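Local coordinates for protein hydrazine synthase subunit alpha (Candidatus Kuenenia stuttgartiensis, PDB 5C2V) that makes hydrazine within the hydrazine synthase complex by condensing ammonia with the hydroxylamine that forms in the gamma subunit, and binds two c-type hemes, at residues Gly11-Leu14 against Trp15-Ser19; Leu190-Gly194 against Gly195-Gln199; Gln641-Asp645 against Phe646-Ile650. One frame throughout, in Å; residues are numbered along the deposited sequence.

Interaction 1. Residues Gly11-Leu14 against Trp15-Ser19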
loop_
_atom_site.group_PDB
_atom_site.type_symbol
_atom_site.label_atom_id
_atom_site.label_comp_id
_atom_site.label_asym_id
_atom_site.label_seq_id
_atom_site.Cartn_x
_atom_site.Cartn_y
_atom_site.Cartn_z
ATOM N N GLY D 11 -41.768 -24.697 1.503
ATOM C CA GLY D 11 -41.659 -24.156 2.845
ATOM C C GLY D 11 -40.802 -24.992 3.781
ATOM O O GLY D 11 -40.490 -24.562 4.891
ATOM N N LYS D 12 -40.416 -26.187 3.339
ATOM C CA LYS D 12 -39.593 -27.077 4.156
ATOM C C LYS D 12 -38.257 -27.353 3.470
ATOM O O LYS D 12 -38.131 -27.192 2.258
ATOM C CB LYS D 12 -40.328 -28.390 4.438
ATOM C CG LYS D 12 -41.661 -28.217 5.156
ATOM C CD LYS D 12 -41.498 -27.506 6.492
ATOM C CE LYS D 12 -40.874 -28.418 7.538
ATOM N NZ LYS D 12 -40.831 -27.776 8.881
ATOM N N ALA D 13 -37.263 -27.772 4.250
ATOM C CA ALA D 13 -35.905 -27.928 3.734
ATOM C C ALA D 13 -35.427 -29.377 3.741
ATOM O O ALA D 13 -35.888 -30.195 4.537
ATOM C CB ALA D 13 -34.943 -27.061 4.533
ATOM N N LEU D 14 -34.494 -29.682 2.843
ATOM C CA LEU D 14 -33.891 -31.008 2.767
ATOM C C LEU D 14 -32.849 -31.169 3.871
ATOM O O LEU D 14 -32.278 -30.184 4.339
ATOM C CB LEU D 14 -33.257 -31.229 1.390
ATOM C CG LEU D 14 -32.915 -32.666 0.990
ATOM C CD1 LEU D 14 -34.171 -33.522 0.959
ATOM C CD2 LEU D 14 -32.216 -32.694 -0.361
ATOM N N TRP D 15 -32.602 -32.409 4.285
ATOM C CA TRP D 15 -31.679 -32.672 5.386
ATOM C C TRP D 15 -30.222 -32.427 4.994
ATOM O O TRP D 15 -29.342 -32.397 5.853
ATOM C CB TRP D 15 -31.850 -34.106 5.899
ATOM C CG TRP D 15 -31.654 -35.169 4.857
ATOM C CD1 TRP D 15 -32.621 -35.765 4.103
ATOM C CD2 TRP D 15 -30.413 -35.771 4.466
ATOM N NE1 TRP D 15 -32.061 -36.697 3.263
ATOM C CE2 TRP D 15 -30.706 -36.720 3.466
ATOM C CE3 TRP D 15 -29.082 -35.598 4.861
ATOM C CZ2 TRP D 15 -29.719 -37.492 2.856
ATOM C CZ3 TRP D 15 -28.104 -36.366 4.255
ATOM C CH2 TRP D 15 -28.428 -37.301 3.265
ATOM N N THR D 16 -29.972 -32.261 3.700
ATOM C CA THR D 16 -28.629 -31.964 3.216
ATOM C C THR D 16 -28.318 -30.474 3.301
ATOM O O THR D 16 -27.158 -30.069 3.233
ATOM C CB THR D 16 -28.433 -32.422 1.763
ATOM O OG1 THR D 16 -29.407 -31.786 0.927
ATOM C CG2 THR D 16 -28.582 -33.929 1.655
ATOM N N ASP D 17 -29.356 -29.659 3.456
ATOM C CA ASP D 17 -29.173 -28.217 3.534
ATOM C C ASP D 17 -29.034 -27.813 4.996
ATOM O O ASP D 17 -30.004 -27.825 5.748
ATOM C CB ASP D 17 -30.349 -27.495 2.869
ATOM C CG ASP D 17 -30.253 -25.984 2.976
ATOM O OD1 ASP D 17 -29.135 -25.462 3.172
ATOM O OD2 ASP D 17 -31.301 -25.315 2.850
ATOM N N TYR D 18 -27.822 -27.428 5.381
ATOM C CA TYR D 18 -27.504 -27.170 6.781
ATOM C C TYR D 18 -28.181 -25.906 7.291
ATOM O O TYR D 18 -28.875 -25.927 8.309
ATOM C CB TYR D 18 -25.989 -27.070 6.971
ATOM C CG TYR D 18 -25.569 -26.445 8.283
ATOM C CD1 TYR D 18 -25.235 -25.098 8.359
ATOM C CD2 TYR D 18 -25.506 -27.201 9.446
ATOM C CE1 TYR D 18 -24.853 -24.522 9.554
ATOM C CE2 TYR D 18 -25.123 -26.633 10.648
ATOM C CZ TYR D 18 -24.799 -25.294 10.695
ATOM O OH TYR D 18 -24.416 -24.722 11.887
ATOM N N SER D 19 -27.974 -24.807 6.574
ATOM C CA SER D 19 -28.560 -23.526 6.944
ATOM C C SER D 19 -30.081 -23.574 6.856
ATOM O O SER D 19 -30.774 -22.806 7.520
ATOM C CB SER D 19 -28.011 -22.412 6.051
ATOM O OG SER D 19 -28.174 -22.733 4.681
#

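Interaction 2. Residues Leu190-Gly194 against Gly195-Gln199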
loop_
_atom_site.group_PDB
_atom_site.type_symbol
_atom_site.label_atom_id
_atom_site.label_comp_id
_atom_site.label_asym_id
_atom_site.label_seq_id
_atom_site.Cartn_x
_atom_site.Cartn_y
_atom_site.Cartn_z
ATOM N N LEU D 190 -9.909 -32.921 19.661
ATOM C CA LEU D 190 -9.933 -33.611 20.943
ATOM C C LEU D 190 -10.994 -34.705 20.986
ATOM O O LEU D 190 -12.186 -34.438 20.822
ATOM C CB LEU D 190 -10.166 -32.600 22.074
ATOM C CG LEU D 190 -10.275 -33.079 23.525
ATOM C CD1 LEU D 190 -9.688 -32.037 24.455
ATOM C CD2 LEU D 190 -11.719 -33.349 23.911
ATOM N N ASP D 191 -10.546 -35.936 21.207
ATOM C CA ASP D 191 -11.452 -37.051 21.439
ATOM C C ASP D 191 -11.871 -37.053 22.903
ATOM O O ASP D 191 -11.029 -37.133 23.810
ATOM C CB ASP D 191 -10.797 -38.381 21.058
ATOM C CG ASP D 191 -11.808 -39.499 20.869
ATOM O OD1 ASP D 191 -12.790 -39.561 21.638
ATOM O OD2 ASP D 191 -11.623 -40.318 19.945
ATOM N N THR D 192 -13.182 -36.959 23.112
ATOM C CA THR D 192 -13.768 -36.851 24.442
ATOM C C THR D 192 -13.929 -38.203 25.129
ATOM O O THR D 192 -14.102 -38.268 26.345
ATOM C CB THR D 192 -15.151 -36.170 24.383
ATOM O OG1 THR D 192 -16.066 -37.001 23.658
ATOM C CG2 THR D 192 -15.056 -34.815 23.699
ATOM N N GLN D 193 -13.880 -39.279 24.351
ATOM C CA GLN D 193 -14.107 -40.610 24.905
ATOM C C GLN D 193 -12.814 -41.341 25.252
ATOM O O GLN D 193 -12.850 -42.475 25.728
ATOM C CB GLN D 193 -14.945 -41.450 23.937
ATOM C CG GLN D 193 -16.399 -41.005 23.855
ATOM C CD GLN D 193 -17.082 -40.968 25.213
ATOM O OE1 GLN D 193 -16.701 -41.690 26.137
ATOM N NE2 GLN D 193 -18.096 -40.120 25.340
ATOM N N GLY D 194 -11.680 -40.679 25.042
ATOM C CA GLY D 194 -10.389 -41.260 25.369
ATOM C C GLY D 194 -9.709 -41.900 24.176
ATOM O O GLY D 194 -8.821 -42.741 24.328
ATOM N N GLY D 195 -10.134 -41.502 22.983
ATOM C CA GLY D 195 -9.589 -42.046 21.755
ATOM C C GLY D 195 -10.526 -43.059 21.132
ATOM O O GLY D 195 -10.256 -43.582 20.051
ATOM N N LYS D 196 -11.635 -43.348 21.793
ATOM C CA LYS D 196 -12.488 -44.415 21.295
ATOM C C LYS D 196 -13.369 -43.955 20.136
ATOM O O LYS D 196 -13.851 -44.778 19.370
ATOM C CB LYS D 196 -13.336 -44.997 22.431
ATOM C CG LYS D 196 -12.569 -45.984 23.310
ATOM C CD LYS D 196 -11.982 -45.288 24.525
ATOM C CE LYS D 196 -11.098 -46.201 25.353
ATOM N NZ LYS D 196 -10.636 -45.512 26.590
ATOM N N ILE D 197 -13.568 -42.646 19.995
ATOM C CA ILE D 197 -14.344 -42.122 18.871
ATOM C C ILE D 197 -13.506 -42.156 17.595
ATOM O O ILE D 197 -13.998 -42.512 16.520
ATOM C CB ILE D 197 -14.839 -40.689 19.141
ATOM C CG1 ILE D 197 -15.924 -40.721 20.219
ATOM C CG2 ILE D 197 -15.372 -40.044 17.863
ATOM C CD1 ILE D 197 -16.659 -39.415 20.404
ATOM N N ILE D 198 -12.234 -41.802 17.728
ATOM C CA ILE D 198 -11.275 -41.943 16.641
ATOM C C ILE D 198 -11.119 -43.422 16.293
ATOM O O ILE D 198 -10.965 -43.788 15.128
ATOM C CB ILE D 198 -9.907 -41.332 17.016
ATOM C CG1 ILE D 198 -10.037 -39.819 17.191
ATOM C CG2 ILE D 198 -8.862 -41.640 15.958
ATOM C CD1 ILE D 198 -10.463 -39.096 15.934
ATOM N N GLN D 199 -11.186 -44.272 17.312
ATOM C CA GLN D 199 -11.113 -45.715 17.110
ATOM C C GLN D 199 -12.369 -46.218 16.409
ATOM O O GLN D 199 -12.335 -47.209 15.683
ATOM C CB GLN D 199 -10.919 -46.439 18.444
ATOM C CG GLN D 199 -10.534 -47.901 18.298
ATOM C CD GLN D 199 -10.237 -48.566 19.627
ATOM O OE1 GLN D 199 -10.534 -48.023 20.691
ATOM N NE2 GLN D 199 -9.643 -49.751 19.571
#

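Interaction 3. Residues Gln641-Asp645 against Phe646-Ile650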
loop_
_atom_site.group_PDB
_atom_site.type_symbol
_atom_site.label_atom_id
_atom_site.label_comp_id
_atom_site.label_asym_id
_atom_site.label_seq_id
_atom_site.Cartn_x
_atom_site.Cartn_y
_atom_site.Cartn_z
ATOM N N GLN D 641 18.913 -32.234 10.080
ATOM C CA GLN D 641 18.413 -31.299 9.070
ATOM C C GLN D 641 19.342 -30.093 8.915
ATOM O O GLN D 641 19.691 -29.434 9.894
ATOM C CB GLN D 641 16.998 -30.830 9.418
ATOM C CG GLN D 641 16.276 -30.150 8.261
ATOM C CD GLN D 641 14.882 -29.682 8.635
ATOM O OE1 GLN D 641 14.690 -29.013 9.650
ATOM N NE2 GLN D 641 13.899 -30.033 7.812
ATOM N N ARG D 642 19.728 -29.809 7.674
ATOM C CA ARG D 642 20.751 -28.805 7.390
ATOM C C ARG D 642 20.196 -27.391 7.233
ATOM O O ARG D 642 19.130 -27.187 6.649
ATOM C CB ARG D 642 21.523 -29.193 6.124
ATOM C CG ARG D 642 22.724 -28.309 5.824
ATOM C CD ARG D 642 23.453 -28.768 4.571
ATOM N NE ARG D 642 22.644 -28.600 3.366
ATOM C CZ ARG D 642 22.715 -27.547 2.558
ATOM N NH1 ARG D 642 23.563 -26.561 2.824
ATOM N NH2 ARG D 642 21.942 -27.477 1.484
ATOM N N THR D 643 20.935 -26.421 7.763
ATOM C CA THR D 643 20.625 -25.008 7.582
ATOM C C THR D 643 21.911 -24.236 7.308
ATOM O O THR D 643 23.008 -24.769 7.470
ATOM C CB THR D 643 19.925 -24.405 8.811
ATOM O OG1 THR D 643 19.373 -23.126 8.473
ATOM C CG2 THR D 643 20.909 -24.241 9.959
ATOM N N VAL D 644 21.774 -22.984 6.883
ATOM C CA VAL D 644 22.936 -22.131 6.669
ATOM C C VAL D 644 23.031 -21.070 7.761
ATOM O O VAL D 644 22.158 -20.212 7.885
ATOM C CB VAL D 644 22.895 -21.443 5.294
ATOM C CG1 VAL D 644 24.144 -20.602 5.088
ATOM C CG2 VAL D 644 22.762 -22.477 4.188
ATOM N N ASP D 645 24.095 -21.143 8.553
ATOM C CA ASP D 645 24.324 -20.189 9.632
ATOM C C ASP D 645 25.462 -19.243 9.260
ATOM O O ASP D 645 26.523 -19.685 8.821
ATOM C CB ASP D 645 24.639 -20.922 10.937
ATOM C CG ASP D 645 24.673 -19.996 12.135
ATOM O OD1 ASP D 645 25.750 -19.427 12.417
ATOM O OD2 ASP D 645 23.626 -19.842 12.798
ATOM N N PHE D 646 25.239 -17.944 9.437
ATOM C CA PHE D 646 26.197 -16.932 8.999
ATOM C C PHE D 646 27.545 -17.047 9.706
ATOM O O PHE D 646 28.593 -16.838 9.097
ATOM C CB PHE D 646 25.625 -15.529 9.211
ATOM C CG PHE D 646 26.503 -14.432 8.681
ATOM C CD1 PHE D 646 26.479 -14.098 7.338
ATOM C CD2 PHE D 646 27.352 -13.734 9.524
ATOM C CE1 PHE D 646 27.286 -13.090 6.844
ATOM C CE2 PHE D 646 28.162 -12.725 9.037
ATOM C CZ PHE D 646 28.128 -12.403 7.695
ATOM N N ARG D 647 27.513 -17.378 10.991
ATOM C CA ARG D 647 28.729 -17.460 11.791
ATOM C C ARG D 647 29.548 -18.702 11.452
ATOM O O ARG D 647 30.773 -18.643 11.353
ATOM C CB ARG D 647 28.381 -17.455 13.278
ATOM C CG ARG D 647 27.437 -16.337 13.677
ATOM C CD ARG D 647 26.662 -16.698 14.928
ATOM N NE ARG D 647 25.783 -17.841 14.708
ATOM C CZ ARG D 647 25.036 -18.400 15.652
ATOM N NH1 ARG D 647 25.060 -17.923 16.890
ATOM N NH2 ARG D 647 24.265 -19.439 15.360
ATOM N N ARG D 648 28.858 -19.824 11.282
ATOM C CA ARG D 648 29.510 -21.102 11.019
ATOM C C ARG D 648 29.918 -21.276 9.556
ATOM O O ARG D 648 30.957 -21.866 9.260
ATOM C CB ARG D 648 28.587 -22.248 11.433
ATOM C CG ARG D 648 29.229 -23.623 11.374
ATOM C CD ARG D 648 28.293 -24.626 10.725
ATOM N NE ARG D 648 26.978 -24.643 11.359
ATOM C CZ ARG D 648 25.888 -25.159 10.801
ATOM N NH1 ARG D 648 25.953 -25.697 9.592
ATOM N NH2 ARG D 648 24.732 -25.132 11.450
ATOM N N ASP D 649 29.100 -20.757 8.647
ATOM C CA ASP D 649 29.256 -21.046 7.224
ATOM C C ASP D 649 29.812 -19.872 6.413
ATOM O O ASP D 649 30.891 -19.970 5.831
ATOM C CB ASP D 649 27.915 -21.496 6.636
ATOM C CG ASP D 649 27.378 -22.752 7.301
ATOM O OD1 ASP D 649 28.190 -23.641 7.634
ATOM O OD2 ASP D 649 26.149 -22.850 7.498
ATOM N N ILE D 650 29.065 -18.772 6.368
ATOM C CA ILE D 650 29.396 -17.636 5.506
ATOM C C ILE D 650 30.619 -16.831 5.963
ATOM O O ILE D 650 31.518 -16.537 5.163
ATOM C CB ILE D 650 28.200 -16.669 5.394
ATOM C CG1 ILE D 650 26.945 -17.421 4.942
ATOM C CG2 ILE D 650 28.520 -15.528 4.441
ATOM C CD1 ILE D 650 27.120 -18.182 3.645
HETATM O O HOH W 1 23.220 -27.491 9.450
#

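Interaction 1. Residues Gly11-Leu14 against Trp15-Ser19
Leu14 and Asp17 close a local beta turn near the N-terminus, just before helix 18-25. Asp17 N gives a hydrogen bond to Leu14 O, 3.1 Å long with an N-H...O angle of 154°.

The side chain of Leu14 runs beside those of Trp15 and Thr16 and points the same way. Its CD2 methyl lies near Thr16 OG1, and its CD1 approaches Trp15 CD1 obliquely at 4.2 Å. Trp15 CG stands between its own backbone N and carbonyl carbon, chi1 57°. This sets the indole beside Thr16, whose CG2 lies 3.5 Å above one ring face, offset toward the rim. The cluster faces other subunits. Leu14 and Thr16 pack on Ala54 of the gamma subunit, Trp15 packs on its Arg20, and Leu14 also touches His276 of the beta subunit.

The Asp17 carboxylate turns to other partners. OD2 accepts from the backbone N of Val3, and OD1 accepts weakly from Gly20 N and Ser19 OG. This is a type I beta turn leading into a helix, with Asp17 as the N-cap.

Interaction 2. Residues Leu190-Gly194 against Gly195-Gln199
Asp191 joins the end of strand 186-191 to the first turn of helix 196-201 by contacts with Ile197 and Ile198. The link is an Asx turn followed by a helix start with Gly195 at the N-cap. Gly194 and Gly195, both with positive phi, make the corner. The strand belongs to an antiparallel sheet of the N-terminal region, probably part of the domain that includes the six-bladed beta-propeller.

The polar contacts centre on the Asp191 carboxylate. Its CG is anti to the backbone N, chi1 -162°, which carries the two oxygens across the loop. OD1 takes the Asx-turn bond from Gln193 N at 2.9 Å, on its anti side. OD2 reaches the helix start.

The apolar contacts lie beside this. Gln193 CG rests on Ile197 CG1 at 3.7 Å, the two chains crossing at a slant. Ile197 and Ile198 also pack on Thr163 and Met165 of strand 154-171, so the helix start lies against the sheet.

Ile198 N donates to Asp191 OD2 at 2.7 Å, nearly along the C-O axis and with an N-H...O angle of 162°.

Interaction 3. Residues Gln641-Asp645 against Phe646-Ile650
Asp645 and Arg647 meet side-on at the start of helix 646-657, in the cytochrome c domain. The guanidinium grips the carboxylate with two nitrogens, one to each oxygen. Arg647 NE gives a bond to the syn lone pair of Asp645 OD1 at 2.8 Å, with that oxygen close to the guanidinium plane. Arg647 NH2 reaches Asp645 OD2 at 2.7 Å, but tilted. The planes of the two groups are 37° apart, so the pair is twisted rather than flat. A bend at chi3, -64°, brings the arginine end back to the aspartate.

Asp645 is also the N-cap. Its OD1 accepts weak bonds from Arg647 N and Arg648 N.

Asp649 answers from the helix side. Its OD2 accepts from Asp645 N at 2.9 Å, on the anti side and 31° out of the carboxylate plane. The N-cap NH is thus met by the side chain of the fourth residue after it. Asp649 N donates to Asp645 O at 2.8 Å.

The Arg648 guanidinium lies with one face over Asp645 CB. Its NH1 is bridged by a water to Thr643 N. In a separate apolar contact, Val644 CG1 meets Ile650 CD1 at 4.1 Å, and both residues pack on Trp760 of helix 751-762.

Arg647 NH1 pairs with Asp768 and Asp774, two residues of a calcium site, and OD2 of Asp645 also accepts from Asn769 N. The arginine thus sits among three carboxylates. Its charge probably offsets theirs and ties the start of this helix to the calcium loop.

All three contacts are local and mostly buried, and each lies where the chain enters a helix. They hold different elements and do not touch. Interactions 1 and 3 sit on opposite sides of the chain's centre, with centres about 58 Å apart. The centres of interactions 1 and 2 are about 30 Å apart. Residues 11-19 lean on two other subunits, whereas no other protein chain touches interactions 2 and 3. The chemistry differs accordingly. Interaction 1 has one backbone bond and an apolar patch at the subunit interface. Interaction 2 relies on one aspartate that spans a glycine corner to the helix start, with isoleucines on the sheet. Interaction 3 is the charged one, with a salt bridge beside calcium.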